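Local coordinates for protein methyltransferase (Pectobacterium atrosepticum SCRI1043, PDB 2P7I) that probably transfers methyl groups from S-adenosylmethionine to an acceptor that remains unidentified, as a member of the Rossmann-like methyltransferase superfamily, at residues Gly134-Leu139 against Phe241-Lys246; Thr68-Ser73 against Ser93-Ala98; Ala146-Ile151 against Phe200-Ala205. One frame throughout, in Å; residues are numbered along the deposited sequence.

Contact 1. Residues Gly134-Leu139 against Phe241-Lys246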
ATOM      1  N   GLY B 134      28.099  16.843   7.711  1.00 31.63           N
ATOM      2  CA  GLY B 134      27.403  16.803   6.425  1.00 31.23           C
ATOM      3  C   GLY B 134      27.401  15.438   5.770  1.00 28.26           C
ATOM      4  O   GLY B 134      26.825  15.267   4.708  1.00 31.10           O
ATOM      5  N   GLY B 135      28.073  14.475   6.391  1.00 29.09           N
ATOM      6  CA  GLY B 135      28.212  13.150   5.816  1.00 28.07           C
ATOM      7  C   GLY B 135      26.905  12.370   5.849  1.00 28.73           C
ATOM      8  O   GLY B 135      26.019  12.651   6.647  1.00 27.31           O
ATOM      9  N   ARG B 136      26.799  11.395   4.957  1.00 26.59           N
ATOM     10  CA  ARG B 136      25.604  10.591   4.820  1.00 26.84           C
ATOM     11  C   ARG B 136      25.910   9.095   4.923  1.00 26.39           C
ATOM     12  O   ARG B 136      26.852   8.615   4.326  1.00 27.34           O
ATOM     13  CB  ARG B 136      24.918  10.918   3.490  1.00 29.11           C
ATOM     14  CG  ARG B 136      24.273  12.309   3.525  1.00 26.90           C
ATOM     15  CD  ARG B 136      23.698  12.712   2.197  1.00 29.43           C
ATOM     16  NE  ARG B 136      23.249  14.102   2.249  1.00 29.77           N
ATOM     17  CZ  ARG B 136      22.752  14.761   1.220  1.00 30.98           C
ATOM     18  NH1 ARG B 136      22.631  14.167   0.059  1.00 32.96           N
ATOM     19  NH2 ARG B 136      22.399  16.031   1.357  1.00 32.85           N
ATOM     20  N   LEU B 137      25.037   8.389   5.653  1.00 24.50           N
ATOM     21  CA  LEU B 137      25.022   6.966   5.744  1.00 24.05           C
ATOM     22  C   LEU B 137      23.954   6.433   4.818  1.00 25.55           C
ATOM     23  O   LEU B 137      22.797   6.952   4.810  1.00 27.99           O
ATOM     24  CB  LEU B 137      24.742   6.519   7.193  1.00 26.23           C
ATOM     25  CG  LEU B 137      24.474   5.012   7.371  1.00 24.01           C
ATOM     26  CD1 LEU B 137      25.748   4.102   7.057  1.00 21.37           C
ATOM     27  CD2 LEU B 137      23.870   4.744   8.744  1.00 25.95           C
ATOM     28  N   PHE B 138      24.389   5.453   4.012  1.00 26.67           N
ATOM     29  CA  PHE B 138      23.544   4.700   3.100  1.00 26.09           C
ATOM     30  C   PHE B 138      23.306   3.336   3.690  1.00 25.44           C
ATOM     31  O   PHE B 138      24.113   2.398   3.512  1.00 25.78           O
ATOM     32  CB  PHE B 138      24.201   4.614   1.744  1.00 28.22           C
ATOM     33  CG  PHE B 138      24.399   5.950   1.108  1.00 28.84           C
ATOM     34  CD1 PHE B 138      25.440   6.780   1.522  1.00 25.01           C
ATOM     35  CD2 PHE B 138      23.547   6.382   0.092  1.00 26.04           C
ATOM     36  CE1 PHE B 138      25.606   8.045   0.971  1.00 26.01           C
ATOM     37  CE2 PHE B 138      23.712   7.623  -0.493  1.00 29.09           C
ATOM     38  CZ  PHE B 138      24.731   8.477  -0.042  1.00 28.11           C
ATOM     39  N   LEU B 139      22.169   3.217   4.356  1.00 25.24           N
ATOM     40  CA  LEU B 139      21.813   2.043   5.139  1.00 24.83           C
ATOM     41  C   LEU B 139      20.778   1.185   4.426  1.00 25.39           C
ATOM     42  O   LEU B 139      19.654   1.586   4.258  1.00 28.97           O
ATOM     43  CB  LEU B 139      21.258   2.463   6.527  1.00 25.57           C
ATOM     44  CG  LEU B 139      20.794   1.351   7.460  1.00 26.61           C
ATOM     45  CD1 LEU B 139      21.966   0.385   7.791  1.00 25.21           C
ATOM     46  CD2 LEU B 139      20.248   1.973   8.772  1.00 24.23           C
ATOM     47  N   PHE B 241      15.868   1.124   2.416  1.00 27.96           N
ATOM     48  CA  PHE B 241      16.966   2.062   2.296  1.00 26.87           C
ATOM     49  C   PHE B 241      16.616   3.260   3.140  1.00 25.27           C
ATOM     50  O   PHE B 241      15.612   3.957   2.899  1.00 24.29           O
ATOM     51  CB  PHE B 241      17.160   2.416   0.792  1.00 28.58           C
ATOM     52  CG  PHE B 241      18.060   3.601   0.502  1.00 27.93           C
ATOM     53  CD1 PHE B 241      19.158   3.921   1.303  1.00 26.36           C
ATOM     54  CD2 PHE B 241      17.829   4.373  -0.623  1.00 30.59           C
ATOM     55  CE1 PHE B 241      19.946   5.042   1.009  1.00 26.10           C
ATOM     56  CE2 PHE B 241      18.647   5.462  -0.937  1.00 28.41           C
ATOM     57  CZ  PHE B 241      19.675   5.826  -0.101  1.00 29.29           C
ATOM     58  N   LEU B 242      17.409   3.461   4.180  1.00 26.87           N
ATOM     59  CA  LEU B 242      17.416   4.684   4.931  1.00 24.10           C
ATOM     60  C   LEU B 242      18.657   5.555   4.636  1.00 25.93           C
ATOM     61  O   LEU B 242      19.778   5.106   4.748  1.00 22.83           O
ATOM     62  CB  LEU B 242      17.348   4.412   6.444  1.00 25.86           C
ATOM     63  CG  LEU B 242      16.149   3.645   7.034  1.00 27.12           C
ATOM     64  CD1 LEU B 242      16.312   3.734   8.613  1.00 24.43           C
ATOM     65  CD2 LEU B 242      14.854   4.237   6.610  1.00 30.28           C
ATOM     66  N   LEU B 243      18.421   6.807   4.286  1.00 25.67           N
ATOM     67  CA  LEU B 243      19.477   7.814   4.180  1.00 27.12           C
ATOM     68  C   LEU B 243      19.534   8.525   5.489  1.00 27.07           C
ATOM     69  O   LEU B 243      18.548   9.120   5.952  1.00 26.56           O
ATOM     70  CB  LEU B 243      19.185   8.846   3.082  1.00 28.75           C
ATOM     71  CG  LEU B 243      20.353   9.822   2.792  1.00 29.14           C
ATOM     72  CD1 LEU B 243      21.504   9.054   2.067  1.00 24.08           C
ATOM     73  CD2 LEU B 243      19.847  10.986   1.954  1.00 33.38           C
ATOM     74  N   CYS B 244      20.685   8.498   6.123  1.00 26.08           N
ATOM     75  CA  CYS B 244      20.839   9.054   7.453  1.00 26.05           C
ATOM     76  C   CYS B 244      21.966  10.077   7.502  1.00 26.91           C
ATOM     77  O   CYS B 244      22.919  10.019   6.710  1.00 27.01           O
ATOM     78  CB  CYS B 244      21.214   7.939   8.422  1.00 26.11           C
ATOM     79  SG  CYS B 244      19.996   6.590   8.551  1.00 29.03           S
ATOM     80  N   GLU B 245      21.830  11.010   8.422  1.00 28.46           N
ATOM     81  CA  GLU B 245      22.846  12.030   8.703  1.00 25.24           C
ATOM     82  C   GLU B 245      23.173  11.996  10.177  1.00 25.58           C
ATOM     83  O   GLU B 245      22.493  11.330  10.978  1.00 26.01           O
ATOM     84  CB  GLU B 245      22.370  13.406   8.245  1.00 28.68           C
ATOM     85  CG  GLU B 245      22.365  13.417   6.717  1.00 33.13           C
ATOM     86  CD  GLU B 245      21.772  14.672   6.094  1.00 42.67           C
ATOM     87  OE1 GLU B 245      22.263  15.764   6.384  1.00 46.70           O
ATOM     88  OE2 GLU B 245      20.834  14.553   5.280  1.00 65.24           O
ATOM     89  N   LYS B 246      24.248  12.688  10.512  1.00 25.44           N
ATOM     90  CA  LYS B 246      24.790  12.636  11.865  1.00 26.05           C
ATOM     91  C   LYS B 246      23.905  13.414  12.828  1.00 27.25           C
ATOM     92  O   LYS B 246      23.468  14.520  12.529  1.00 28.88           O
ATOM     93  CB  LYS B 246      26.212  13.221  11.856  1.00 25.72           C
ATOM     94  CG  LYS B 246      26.865  13.272  13.178  1.00 33.74           C
ATOM     95  CD  LYS B 246      28.374  13.633  13.036  1.00 32.14           C
ATOM     96  CE  LYS B 246      29.028  13.657  14.432  1.00 44.97           C
ATOM     97  NZ  LYS B 246      30.553  13.660  14.399  1.00 46.17           N
TER
HETATM   98  O   HOH W   1      24.328  16.093   4.182  1.00 39.63           O
HETATM   99  O   HOH W   2      25.730  14.393   8.653  1.00 34.68           O

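Contact 2. Residues Thr68-Ser73 against Ser93-Ala98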
ATOM      1  N   THR B  68      37.517   3.770   1.346  1.00 28.40           N
ATOM      2  CA  THR B  68      38.109   3.019   2.436  1.00 28.95           C
ATOM      3  C   THR B  68      37.167   1.854   2.690  1.00 29.49           C
ATOM      4  O   THR B  68      35.939   2.032   2.753  1.00 27.18           O
ATOM      5  CB  THR B  68      38.285   3.895   3.678  1.00 29.17           C
ATOM      6  OG1 THR B  68      39.156   4.985   3.362  1.00 28.17           O
ATOM      7  CG2 THR B  68      38.847   3.110   4.864  1.00 26.35           C
ATOM      8  N   CYS B  69      37.746   0.659   2.798  1.00 26.44           N
ATOM      9  CA  CYS B  69      36.988  -0.584   2.885  1.00 28.66           C
ATOM     10  C   CYS B  69      37.362  -1.318   4.143  1.00 28.73           C
ATOM     11  O   CYS B  69      38.532  -1.667   4.313  1.00 27.49           O
ATOM     12  CB  CYS B  69      37.308  -1.507   1.709  1.00 28.92           C
ATOM     13  SG  CYS B  69      36.756  -0.986   0.081  1.00 33.00           S
ATOM     14  N   VAL B  70      36.368  -1.587   4.986  1.00 27.84           N
ATOM     15  CA  VAL B  70      36.553  -2.347   6.214  1.00 27.27           C
ATOM     16  C   VAL B  70      35.897  -3.702   6.038  1.00 28.48           C
ATOM     17  O   VAL B  70      34.711  -3.794   5.690  1.00 29.31           O
ATOM     18  CB  VAL B  70      35.956  -1.636   7.451  1.00 26.29           C
ATOM     19  CG1 VAL B  70      36.202  -2.449   8.712  1.00 27.32           C
ATOM     20  CG2 VAL B  70      36.545  -0.258   7.616  1.00 27.67           C
ATOM     21  N   GLU B  71      36.680  -4.746   6.285  1.00 30.29           N
ATOM     22  CA  GLU B  71      36.238  -6.125   6.119  1.00 29.59           C
ATOM     23  C   GLU B  71      36.974  -6.977   7.122  1.00 30.26           C
ATOM     24  O   GLU B  71      38.181  -6.813   7.305  1.00 32.07           O
ATOM     25  CB  GLU B  71      36.536  -6.607   4.699  1.00 28.93           C
ATOM     26  CG  GLU B  71      36.269  -8.081   4.434  1.00 34.47           C
ATOM     27  CD  GLU B  71      34.908  -8.559   4.901  1.00 37.35           C
ATOM     28  OE1 GLU B  71      33.893  -7.852   4.693  1.00 37.91           O
ATOM     29  OE2 GLU B  71      34.849  -9.666   5.469  1.00 39.48           O
ATOM     30  N   ALA B  72      36.239  -7.868   7.785  1.00 32.21           N
ATOM     31  CA  ALA B  72      36.800  -8.720   8.854  1.00 34.38           C
ATOM     32  C   ALA B  72      37.568  -9.948   8.314  1.00 35.67           C
ATOM     33  O   ALA B  72      38.479 -10.458   8.984  1.00 36.51           O
ATOM     34  CB  ALA B  72      35.690  -9.166   9.790  1.00 32.56           C
ATOM     35  N   SER B  73      37.188 -10.423   7.128  1.00 35.95           N
ATOM     36  CA  SER B  73      37.778 -11.633   6.543  1.00 38.36           C
ATOM     37  C   SER B  73      39.032 -11.345   5.735  1.00 39.94           C
ATOM     38  O   SER B  73      38.978 -10.654   4.711  1.00 40.65           O
ATOM     39  CB  SER B  73      36.785 -12.333   5.611  1.00 38.87           C
ATOM     40  OG  SER B  73      37.473 -13.273   4.787  1.00 39.89           O
ATOM     41  N   SER B  93      39.593  -5.528   9.766  1.00 30.99           N
ATOM     42  CA  SER B  93      39.206  -5.406  11.158  1.00 30.74           C
ATOM     43  C   SER B  93      37.763  -5.775  11.315  1.00 32.37           C
ATOM     44  O   SER B  93      37.001  -5.696  10.356  1.00 31.61           O
ATOM     45  CB  SER B  93      39.384  -3.961  11.626  1.00 29.00           C
ATOM     46  OG  SER B  93      39.044  -3.822  13.002  1.00 35.57           O
ATOM     47  N   ARG B  94      37.383  -6.156  12.532  1.00 31.31           N
ATOM     48  CA  ARG B  94      35.984  -6.181  12.917  1.00 33.21           C
ATOM     49  C   ARG B  94      35.585  -4.752  13.245  1.00 32.09           C
ATOM     50  O   ARG B  94      36.414  -3.942  13.667  1.00 30.61           O
ATOM     51  CB  ARG B  94      35.760  -7.065  14.133  1.00 33.37           C
ATOM     52  CG  ARG B  94      36.228  -8.495  13.932  1.00 38.08           C
ATOM     53  CD  ARG B  94      35.899  -9.315  15.146  1.00 42.21           C
ATOM     54  NE  ARG B  94      34.477  -9.194  15.453  1.00 44.28           N
ATOM     55  CZ  ARG B  94      33.517 -10.048  15.076  1.00 47.45           C
ATOM     56  NH1 ARG B  94      33.801 -11.156  14.385  1.00 53.92           N
ATOM     57  NH2 ARG B  94      32.253  -9.807  15.425  1.00 47.73           N
ATOM     58  N   PHE B  95      34.313  -4.435  13.069  1.00 32.86           N
ATOM     59  CA  PHE B  95      33.886  -3.061  13.186  1.00 33.22           C
ATOM     60  C   PHE B  95      34.147  -2.485  14.577  1.00 35.22           C
ATOM     61  O   PHE B  95      34.519  -1.322  14.721  1.00 35.78           O
ATOM     62  CB  PHE B  95      32.404  -2.928  12.829  1.00 34.53           C
ATOM     63  CG  PHE B  95      32.053  -3.378  11.417  1.00 30.19           C
ATOM     64  CD1 PHE B  95      32.772  -2.948  10.321  1.00 37.94           C
ATOM     65  CD2 PHE B  95      30.972  -4.200  11.190  1.00 30.70           C
ATOM     66  CE1 PHE B  95      32.422  -3.356   9.020  1.00 38.41           C
ATOM     67  CE2 PHE B  95      30.619  -4.590   9.912  1.00 35.05           C
ATOM     68  CZ  PHE B  95      31.347  -4.176   8.828  1.00 34.95           C
ATOM     69  N   GLU B  96      33.963  -3.303  15.604  1.00 36.35           N
ATOM     70  CA  GLU B  96      34.079  -2.814  16.973  1.00 38.10           C
ATOM     71  C   GLU B  96      35.508  -2.430  17.340  1.00 38.84           C
ATOM     72  O   GLU B  96      35.692  -1.604  18.232  1.00 40.73           O
ATOM     73  CB  GLU B  96      33.521  -3.828  17.973  1.00 39.28           C
ATOM     74  CG  GLU B  96      34.093  -5.232  17.816  1.00 42.34           C
ATOM     75  CD  GLU B  96      33.261  -6.131  16.900  1.00 48.19           C
ATOM     76  OE1 GLU B  96      32.792  -5.683  15.820  1.00 47.98           O
ATOM     77  OE2 GLU B  96      33.077  -7.305  17.269  1.00 54.92           O
ATOM     78  N   ASP B  97      36.496  -3.004  16.648  1.00 39.31           N
ATOM     79  CA  ASP B  97      37.927  -2.719  16.892  1.00 38.64           C
ATOM     80  C   ASP B  97      38.532  -1.708  15.928  1.00 38.15           C
ATOM     81  O   ASP B  97      39.676  -1.311  16.097  1.00 38.19           O
ATOM     82  CB  ASP B  97      38.787  -3.989  16.738  1.00 40.51           C
ATOM     83  CG  ASP B  97      38.244  -5.180  17.498  1.00 46.06           C
ATOM     84  OD1 ASP B  97      37.766  -5.012  18.645  1.00 51.14           O
ATOM     85  OD2 ASP B  97      38.311  -6.299  16.939  1.00 49.49           O
ATOM     86  N   ALA B  98      37.798  -1.337  14.892  1.00 36.49           N
ATOM     87  CA  ALA B  98      38.345  -0.563  13.797  1.00 36.42           C
ATOM     88  C   ALA B  98      38.704   0.852  14.238  1.00 38.64           C
ATOM     89  O   ALA B  98      37.904   1.570  14.851  1.00 38.99           O
ATOM     90  CB  ALA B  98      37.357  -0.532  12.624  1.00 34.39           C
TER

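Contact 3. Residues Ala146-Ile151 against Phe200-Ala205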
ATOM      1  N   ALA B 146       8.991  -7.533   1.831  1.00 25.99           N
ATOM      2  CA  ALA B 146       9.048  -7.695   0.397  1.00 26.94           C
ATOM      3  C   ALA B 146       7.950  -8.629  -0.074  1.00 28.81           C
ATOM      4  O   ALA B 146       7.640  -9.625   0.599  1.00 25.78           O
ATOM      5  CB  ALA B 146      10.408  -8.308   0.004  1.00 22.12           C
ATOM      6  N   VAL B 147       7.391  -8.349  -1.249  1.00 27.13           N
ATOM      7  CA  VAL B 147       6.294  -9.149  -1.770  1.00 25.79           C
ATOM      8  C   VAL B 147       6.615 -10.618  -1.839  1.00 29.86           C
ATOM      9  O   VAL B 147       5.853 -11.431  -1.329  1.00 30.93           O
ATOM     10  CB  VAL B 147       5.759  -8.640  -3.117  1.00 27.77           C
ATOM     11  CG1 VAL B 147       4.750  -9.660  -3.750  1.00 26.29           C
ATOM     12  CG2 VAL B 147       5.083  -7.345  -2.909  1.00 30.52           C
ATOM     13  N   SER B 148       7.738 -10.944  -2.444  1.00 24.38           N
ATOM     14  CA  SER B 148       8.173 -12.329  -2.553  1.00 26.07           C
ATOM     15  C   SER B 148       8.216 -13.021  -1.196  1.00 25.81           C
ATOM     16  O   SER B 148       7.776 -14.174  -1.064  1.00 27.20           O
ATOM     17  CB  SER B 148       9.534 -12.380  -3.238  1.00 31.13           C
ATOM     18  OG  SER B 148      10.467 -11.597  -2.523  1.00 31.70           O
ATOM     19  N   ARG B 149       8.741 -12.339  -0.189  1.00 26.23           N
ATOM     20  CA  ARG B 149       8.854 -12.893   1.148  1.00 25.87           C
ATOM     21  C   ARG B 149       7.489 -13.081   1.799  1.00 24.22           C
ATOM     22  O   ARG B 149       7.229 -14.104   2.432  1.00 25.89           O
ATOM     23  CB  ARG B 149       9.727 -12.024   2.031  1.00 25.88           C
ATOM     24  CG  ARG B 149      10.179 -12.774   3.272  1.00 27.05           C
ATOM     25  CD  ARG B 149      11.052 -11.929   4.134  1.00 29.06           C
ATOM     26  NE  ARG B 149      11.398 -12.620   5.374  1.00 24.86           N
ATOM     27  CZ  ARG B 149      12.397 -13.481   5.483  1.00 27.99           C
ATOM     28  NH1 ARG B 149      13.150 -13.757   4.449  1.00 28.90           N
ATOM     29  NH2 ARG B 149      12.659 -14.031   6.646  1.00 28.78           N
ATOM     30  N   GLN B 150       6.598 -12.113   1.595  1.00 26.38           N
ATOM     31  CA  GLN B 150       5.245 -12.227   2.092  1.00 23.86           C
ATOM     32  C   GLN B 150       4.505 -13.425   1.480  1.00 24.39           C
ATOM     33  O   GLN B 150       3.757 -14.109   2.161  1.00 26.05           O
ATOM     34  CB  GLN B 150       4.459 -10.916   1.823  1.00 23.28           C
ATOM     35  CG  GLN B 150       5.003  -9.734   2.669  1.00 26.26           C
ATOM     36  CD  GLN B 150       3.968  -8.663   2.925  1.00 28.66           C
ATOM     37  OE1 GLN B 150       2.917  -8.941   3.502  1.00 28.54           O
ATOM     38  NE2 GLN B 150       4.292  -7.411   2.565  1.00 25.24           N
ATOM     39  N   ILE B 151       4.713 -13.656   0.195  1.00 24.41           N
ATOM     40  CA  ILE B 151       4.159 -14.833  -0.471  1.00 24.92           C
ATOM     41  C   ILE B 151       4.696 -16.113   0.186  1.00 24.88           C
ATOM     42  O   ILE B 151       3.919 -17.047   0.440  1.00 25.63           O
ATOM     43  CB  ILE B 151       4.430 -14.810  -1.988  1.00 26.44           C
ATOM     44  CG1 ILE B 151       3.655 -13.634  -2.587  1.00 24.45           C
ATOM     45  CG2 ILE B 151       4.019 -16.120  -2.621  1.00 25.75           C
ATOM     46  CD1 ILE B 151       3.993 -13.352  -4.030  1.00 30.55           C
ATOM     47  N   PHE B 200      13.648  -1.857  -5.524  1.00 26.27           N
ATOM     48  CA  PHE B 200      13.208  -2.956  -6.395  1.00 28.56           C
ATOM     49  C   PHE B 200      11.939  -3.659  -5.917  1.00 26.89           C
ATOM     50  O   PHE B 200      11.967  -4.388  -4.954  1.00 26.01           O
ATOM     51  CB  PHE B 200      14.292  -4.009  -6.639  1.00 30.35           C
ATOM     52  CG  PHE B 200      14.028  -4.905  -7.844  1.00 29.75           C
ATOM     53  CD1 PHE B 200      14.416  -4.524  -9.098  1.00 28.68           C
ATOM     54  CD2 PHE B 200      13.393  -6.135  -7.708  1.00 28.21           C
ATOM     55  CE1 PHE B 200      14.173  -5.363 -10.213  1.00 28.26           C
ATOM     56  CE2 PHE B 200      13.134  -6.947  -8.818  1.00 33.85           C
ATOM     57  CZ  PHE B 200      13.508  -6.560 -10.052  1.00 27.44           C
ATOM     58  N   PHE B 201      10.853  -3.463  -6.638  1.00 27.31           N
ATOM     59  CA  PHE B 201       9.611  -4.194  -6.384  1.00 29.18           C
ATOM     60  C   PHE B 201       9.787  -5.670  -6.710  1.00 31.80           C
ATOM     61  O   PHE B 201       9.896  -6.028  -7.855  1.00 31.32           O
ATOM     62  CB  PHE B 201       8.487  -3.562  -7.186  1.00 30.85           C
ATOM     63  CG  PHE B 201       7.101  -3.857  -6.639  1.00 27.41           C
ATOM     64  CD1 PHE B 201       6.555  -5.130  -6.780  1.00 34.81           C
ATOM     65  CD2 PHE B 201       6.361  -2.878  -6.011  1.00 32.45           C
ATOM     66  CE1 PHE B 201       5.293  -5.408  -6.301  1.00 31.72           C
ATOM     67  CE2 PHE B 201       5.106  -3.152  -5.522  1.00 31.82           C
ATOM     68  CZ  PHE B 201       4.569  -4.406  -5.674  1.00 31.01           C
ATOM     69  N   LYS B 202       9.788  -6.526  -5.680  1.00 33.77           N
ATOM     70  CA  LYS B 202      10.285  -7.920  -5.823  1.00 34.66           C
ATOM     71  C   LYS B 202       9.145  -8.898  -5.543  1.00 35.99           C
ATOM     72  O   LYS B 202       8.746  -9.059  -4.394  1.00 36.02           O
ATOM     73  CB  LYS B 202      11.430  -8.189  -4.833  1.00 35.57           C
ATOM     74  CG  LYS B 202      12.165  -9.527  -5.020  1.00 28.24           C
ATOM     75  CD  LYS B 202      13.078  -9.806  -3.843  1.00 38.40           C
ATOM     76  CE  LYS B 202      13.713 -11.163  -3.955  1.00 31.24           C
ATOM     77  NZ  LYS B 202      14.544 -11.446  -2.732  1.00 37.07           N
ATOM     78  N   ALA B 203       8.610  -9.512  -6.592  1.00 37.22           N
ATOM     79  CA  ALA B 203       7.456 -10.416  -6.455  1.00 37.33           C
ATOM     80  C   ALA B 203       7.822 -11.898  -6.582  1.00 38.34           C
ATOM     81  O   ALA B 203       6.996 -12.768  -6.310  1.00 39.46           O
ATOM     82  CB  ALA B 203       6.390 -10.049  -7.467  1.00 38.44           C
ATOM     83  N   LEU B 204       9.063 -12.171  -6.954  1.00 35.18           N
ATOM     84  CA  LEU B 204       9.573 -13.524  -7.113  1.00 35.33           C
ATOM     85  C   LEU B 204      10.744 -13.711  -6.188  1.00 34.56           C
ATOM     86  O   LEU B 204      11.432 -12.756  -5.872  1.00 33.86           O
ATOM     87  CB  LEU B 204      10.068 -13.718  -8.533  1.00 36.48           C
ATOM     88  CG  LEU B 204       9.039 -13.699  -9.666  1.00 38.76           C
ATOM     89  CD1 LEU B 204       9.730 -13.460 -10.996  1.00 39.41           C
ATOM     90  CD2 LEU B 204       8.251 -14.991  -9.695  1.00 39.24           C
ATOM     91  N   ALA B 205      10.993 -14.951  -5.785  1.00 35.37           N
ATOM     92  CA  ALA B 205      12.101 -15.267  -4.916  1.00 37.12           C
ATOM     93  C   ALA B 205      13.365 -15.406  -5.743  1.00 38.23           C
ATOM     94  O   ALA B 205      13.310 -15.670  -6.945  1.00 37.74           O
ATOM     95  CB  ALA B 205      11.831 -16.529  -4.167  1.00 36.40           C
TER

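Contact 1. Residues Gly134-Leu139 against Phe241-Lys246
The carbonyl oxygen L139 O is gripped from the neighbouring strand by L242 N, 2.9 Å away and in the carbonyl plane. The F241 CA-H comes to 3.4 Å from L139 O, and the F241 ring turns its edge to the same oxygen. L137 O is held similarly, taking C244 N at 2.9 Å and a CA-H from L243. The return bonds, L137 N to C244 O and L139 N to L242 O, complete two antiparallel hydrogen-bonded pairs. Between them F138 and L243 form a non-hydrogen-bonded pair, their side chains side by side, and L243 CD1 sits over one face of the F138 ring, a CH-pi contact 3.9 Å from the ring centroid and 20° off its normal. F241 CZ touches F138 CD2, and F37 and F41 enlarge the cluster. On the other face the L137 and C244 CB atoms meet. Near the start of strand 135-142, R136 and E245 lie side by side, their CG atoms touching; a long salt bridge, R136 NE to E245 OE2 at 3.9 Å, has its oxygen well out of the guanidinium plane. One water joins R136 NE and G134 O; R136 NH1 bonds to F40 O of its own chain and P39 O of a second subunit, and E245 OE2 to T194 OG1. Strand 237-245, antiparallel to its neighbours, is inserted between 135-142 and 192-201, giving the 3-2-1-4-5-7-6 order characteristic of class I methyltransferases.

Contact 2. Residues Thr68-Ser73 against Ser93-Ala98
At the C-terminal ends of two parallel strands of the Rossmann-like sheet, 67-71 and 88-92, the backbones of A72 and S93 come within 4.7 Å of each other, CA to CA, and S93 N donates to E71 O at 3.1 Å. That bond is bent, 142° at the hydrogen, and its donor stands above the carbonyl plane, consistent with the chains leaving the sheet here. V70 carries the apolar part: CG1 is anti to the backbone N (chi1 -179°), which places it 3.8 Å from F95 CD1 and also against S93 O. The F95 side chain crosses that of V70 obliquely and packs further on L49 and L122, tying the loop to the sheet and to helix 119-130. At the more open margin the A72 CA-H approaches S93 O, and A72 CB meets the aliphatic CG of R94. The CB of E71 points away from the loop; at the side-chain end OE1 accepts from F52 N, and OE2 takes S73 N at 3.0 Å. Class I methyltransferases commonly carry an acidic residue here to hold the cofactor ribose, a plausible part for E71, though no cofactor is bound. In the loop, R94 grips the single oxygen E96 OE2 side-on with NE and NH2, and R94 O is met from opposite faces of its plane by S93 OG, at 2.7 Å, and by D97 N.

Contact 3. Residues Ala146-Ile151 against Phe200-Ala205
The first turn of helix 147-154, which follows strand 135-142 of the Rossmann-like fold, rests here on the loop leading from strand 192-201 to helix 206-212. A146 occupies the N-cap position, and one of the N-H groups of the opening turn finds an acceptor across the contact: S148 N donates to K202 O at 2.9 Å, with 149° at the hydrogen. The same carbonyl oxygen is pressed by V147, whose CB lies 3.3 Å from K202 O, so a single peptide group meets two successive residues of the helix start. From that CB the V147 side chain forks. CG1, anti to the backbone N (chi1 171°), reaches A203 CB, whereas CG2 goes to the F201 ring and comes 3.9 Å from CE1. One turn on, I151 CD1 touches A203 O, an oxygen that also takes a hydrogen bond from Y222 of a third subunit. V147 packs in addition on F201 of that subunit, and A203 on its counterpart there, so this intramolecular junction is also part of an interface. S148 makes a second set of contacts. Its CB is set against the carbonyl oxygen L204 O at 3.3 Å. The extended K202 side chain runs past S148, and the lysine amine is held by N206 OD1. With chi1 at 57°, S148 OG takes the crowded position between the backbone N and the carbonyl carbon, and there it touches the methylene flank of the lysine, 3.4 Å from K202 CD.

All three contacts reach one mixed sheet, yet each uses it differently. Contact 1 lies within it, a buried strand pairing that is carried by regular backbone bonds with apolar side chains on both faces. Contacts 2 and 3 sit where chains leave the sheet, on opposite sides of the chain's centre, about 32 Å apart between their centres, and each joins its two segments with a single backbone bond plus a few side chains. Contact 2 is partly buried and touches no other chain; contact 3 is buried, helped by a third subunit. Strand 135-142 of contact 1 is followed in the chain by helix 147-154 of contact 3, and strand 237-245 lies beside strand 192-201 in the sheet.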